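Local coordinates for protein short-chain dehydrogenase/reductase SDR (Vibrio parahaemolyticus, PDB 3GUY) that probably catalyses an NAD(P)-dependent oxidation or reduction, its substrate being uncertain, at residues I72-H78 with P122-I128. The protein carries 2 engineered substitutions. Residues are numbered along the deposited sequence; the frame is centred on the assembly and turned at random.
Sequences IPSTVVH and PVNVVMI
Val-76 and Val-126 sit at the middle of the parallel ladder that joins strands 75-78 and 124-128, neighbours in the central sheet of the Rossmann fold; helix 93-118 makes the crossover from one to the other. Five backbone hydrogen bonds alternate between the strands, and the one from Val-126 N to Val-76 O is 2.7 Å long and nearly straight at 169°. Beta-branched valines suit these extended chains and contribute to both faces. On one, Val-77 and Val-126 lie side by side, with Val-77 CG2 3.9 Å from Val-126 CB, while Val-77 CG1, anti to its backbone N, reaches Ile-128 CD1 at 3.8 Å. On the other, Val-76 and Val-125 pack against Leu-114 of helix 93-118.

At the N-terminal end Ile-72 and Pro-122 lie loosely in exposed loops, yet buried Val-123 still packs there, its CG2 3.3 Å from Pro-73 O. Polar residues fit this end: Ser-74 OG is hydrogen-bonded to Leu-3 O, and Asn-124 OD1 to Lys-167 NZ.

At the buried C-terminal end, the flat ring of His-78 packs against the flexible thioether of Met-127, while ND1 makes a weak hydrogen bond to Thr-7 OG1 of strand 4-7. Bends at chi2 and chi3 (-69° and -54°) fold the methionine back towards the imidazole, where SD packs 3.8 Å from His-78 CB and the methyl CE approaches the ring obliquely, 3.7 Å from His-78 CD2.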
loop_
_atom_site.group_PDB
_atom_site.type_symbol
_atom_site.label_atom_id
_atom_site.label_comp_id
_atom_site.label_asym_id
_atom_site.label_seq_id
_atom_site.Cartn_x
_atom_site.Cartn_y
_atom_site.Cartn_z
ATOM N N ILE D 72 -16.128 31.718 -6.972
ATOM C CA ILE D 72 -15.225 30.717 -6.476
ATOM C C ILE D 72 -16.068 29.464 -6.250
ATOM O O ILE D 72 -17.074 29.511 -5.550
ATOM C CB ILE D 72 -14.605 31.149 -5.146
ATOM C CG1 ILE D 72 -13.806 32.444 -5.310
ATOM C CG2 ILE D 72 -13.701 30.069 -4.556
ATOM C CD1 ILE D 72 -13.525 33.098 -3.975
ATOM N N PRO D 73 -15.664 28.334 -6.831
ATOM C CA PRO D 73 -16.464 27.146 -6.538
ATOM C C PRO D 73 -16.342 26.728 -5.080
ATOM O O PRO D 73 -15.322 26.982 -4.441
ATOM C CB PRO D 73 -15.886 26.084 -7.465
ATOM C CG PRO D 73 -14.573 26.576 -7.885
ATOM C CD PRO D 73 -14.589 28.069 -7.803
ATOM N N SER D 74 -17.399 26.126 -4.559
ATOM C CA SER D 74 -17.352 25.581 -3.217
ATOM C C SER D 74 -16.959 24.090 -3.274
ATOM O O SER D 74 -16.364 23.563 -2.341
ATOM C CB SER D 74 -18.714 25.729 -2.560
ATOM O OG SER D 74 -19.693 25.042 -3.318
ATOM N N THR D 75 -17.329 23.429 -4.371
ATOM C CA THR D 75 -16.881 22.058 -4.642
ATOM C C THR D 75 -16.467 21.970 -6.107
ATOM O O THR D 75 -17.046 22.643 -6.981
ATOM C CB THR D 75 -18.015 21.032 -4.333
ATOM O OG1 THR D 75 -18.490 21.256 -2.999
ATOM C CG2 THR D 75 -17.528 19.582 -4.431
ATOM N N VAL D 76 -15.420 21.176 -6.342
ATOM C CA VAL D 76 -15.036 20.757 -7.661
ATOM C C VAL D 76 -14.917 19.231 -7.664
ATOM O O VAL D 76 -14.201 18.634 -6.852
ATOM C CB VAL D 76 -13.721 21.393 -8.134
ATOM C CG1 VAL D 76 -13.442 20.895 -9.518
ATOM C CG2 VAL D 76 -13.785 22.958 -8.054
ATOM N N VAL D 77 -15.663 18.607 -8.541
ATOM C CA VAL D 77 -15.660 17.187 -8.621
ATOM C C VAL D 77 -14.972 16.822 -9.921
ATOM O O VAL D 77 -15.472 17.127 -11.009
ATOM C CB VAL D 77 -17.048 16.599 -8.580
ATOM C CG1 VAL D 77 -16.983 15.087 -8.809
ATOM C CG2 VAL D 77 -17.715 16.949 -7.238
ATOM N N HIS D 78 -13.846 16.141 -9.824
ATOM C CA HIS D 78 -13.169 15.710 -11.038
ATOM C C HIS D 78 -13.506 14.252 -11.303
ATOM O O HIS D 78 -13.063 13.378 -10.565
ATOM C CB HIS D 78 -11.650 15.938 -10.915
ATOM C CG HIS D 78 -10.867 15.542 -12.134
ATOM N ND1 HIS D 78 -11.029 16.156 -13.353
ATOM C CD2 HIS D 78 -9.968 14.545 -12.338
ATOM C CE1 HIS D 78 -10.232 15.590 -14.251
ATOM N NE2 HIS D 78 -9.584 14.599 -13.665
ATOM N N PRO D 122 -11.872 27.742 1.080
ATOM C CA PRO D 122 -12.429 26.455 1.546
ATOM C C PRO D 122 -13.126 25.721 0.384
ATOM O O PRO D 122 -14.327 25.781 0.232
ATOM C CB PRO D 122 -13.406 26.878 2.648
ATOM C CG PRO D 122 -13.920 28.251 2.162
ATOM C CD PRO D 122 -12.746 28.891 1.405
ATOM N N VAL D 123 -12.353 25.081 -0.469
ATOM C CA VAL D 123 -12.922 24.340 -1.592
ATOM C C VAL D 123 -12.739 22.847 -1.277
ATOM O O VAL D 123 -11.787 22.476 -0.635
ATOM C CB VAL D 123 -12.256 24.719 -2.940
ATOM C CG1 VAL D 123 -12.878 23.921 -4.115
ATOM C CG2 VAL D 123 -12.407 26.187 -3.207
ATOM N N ASN D 124 -13.703 22.026 -1.658
ATOM C CA ASN D 124 -13.594 20.573 -1.504
ATOM C C ASN D 124 -13.360 20.049 -2.894
ATOM O O ASN D 124 -14.210 20.214 -3.774
ATOM C CB ASN D 124 -14.884 19.945 -0.920
ATOM C CG ASN D 124 -14.993 20.110 0.604
ATOM O OD1 ASN D 124 -13.984 20.343 1.307
ATOM N ND2 ASN D 124 -16.239 19.998 1.124
ATOM N N VAL D 125 -12.175 19.484 -3.121
ATOM C CA VAL D 125 -11.854 18.936 -4.409
ATOM C C VAL D 125 -12.073 17.436 -4.333
ATOM O O VAL D 125 -11.403 16.753 -3.585
ATOM C CB VAL D 125 -10.422 19.298 -4.784
ATOM C CG1 VAL D 125 -10.068 18.674 -6.080
ATOM C CG2 VAL D 125 -10.316 20.849 -4.866
ATOM N N VAL D 126 -13.048 16.951 -5.066
ATOM C CA VAL D 126 -13.386 15.556 -5.053
ATOM C C VAL D 126 -12.726 14.906 -6.261
ATOM O O VAL D 126 -13.182 15.043 -7.403
ATOM C CB VAL D 126 -14.893 15.316 -5.085
ATOM C CG1 VAL D 126 -15.183 13.791 -5.115
ATOM C CG2 VAL D 126 -15.595 16.031 -3.891
ATOM N N MET D 127 -11.677 14.138 -5.994
ATOM C CA MET D 127 -10.979 13.433 -7.084
ATOM C C MET D 127 -11.478 11.991 -7.265
ATOM O O MET D 127 -11.227 11.118 -6.447
ATOM C CB MET D 127 -9.487 13.494 -6.817
ATOM C CG MET D 127 -8.905 14.944 -6.772
ATOM S SD MET D 127 -8.856 15.856 -8.380
ATOM C CE MET D 127 -7.936 14.508 -9.250
ATOM N N ILE D 128 -12.171 11.717 -8.365
ATOM C CA ILE D 128 -12.690 10.379 -8.582
ATOM C C ILE D 128 -11.680 9.545 -9.361
ATOM O O ILE D 128 -11.251 9.922 -10.468
ATOM C CB ILE D 128 -14.045 10.378 -9.262
ATOM C CG1 ILE D 128 -15.049 11.198 -8.400
ATOM C CG2 ILE D 128 -14.526 8.953 -9.482
ATOM C CD1 ILE D 128 -16.357 11.336 -9.036
#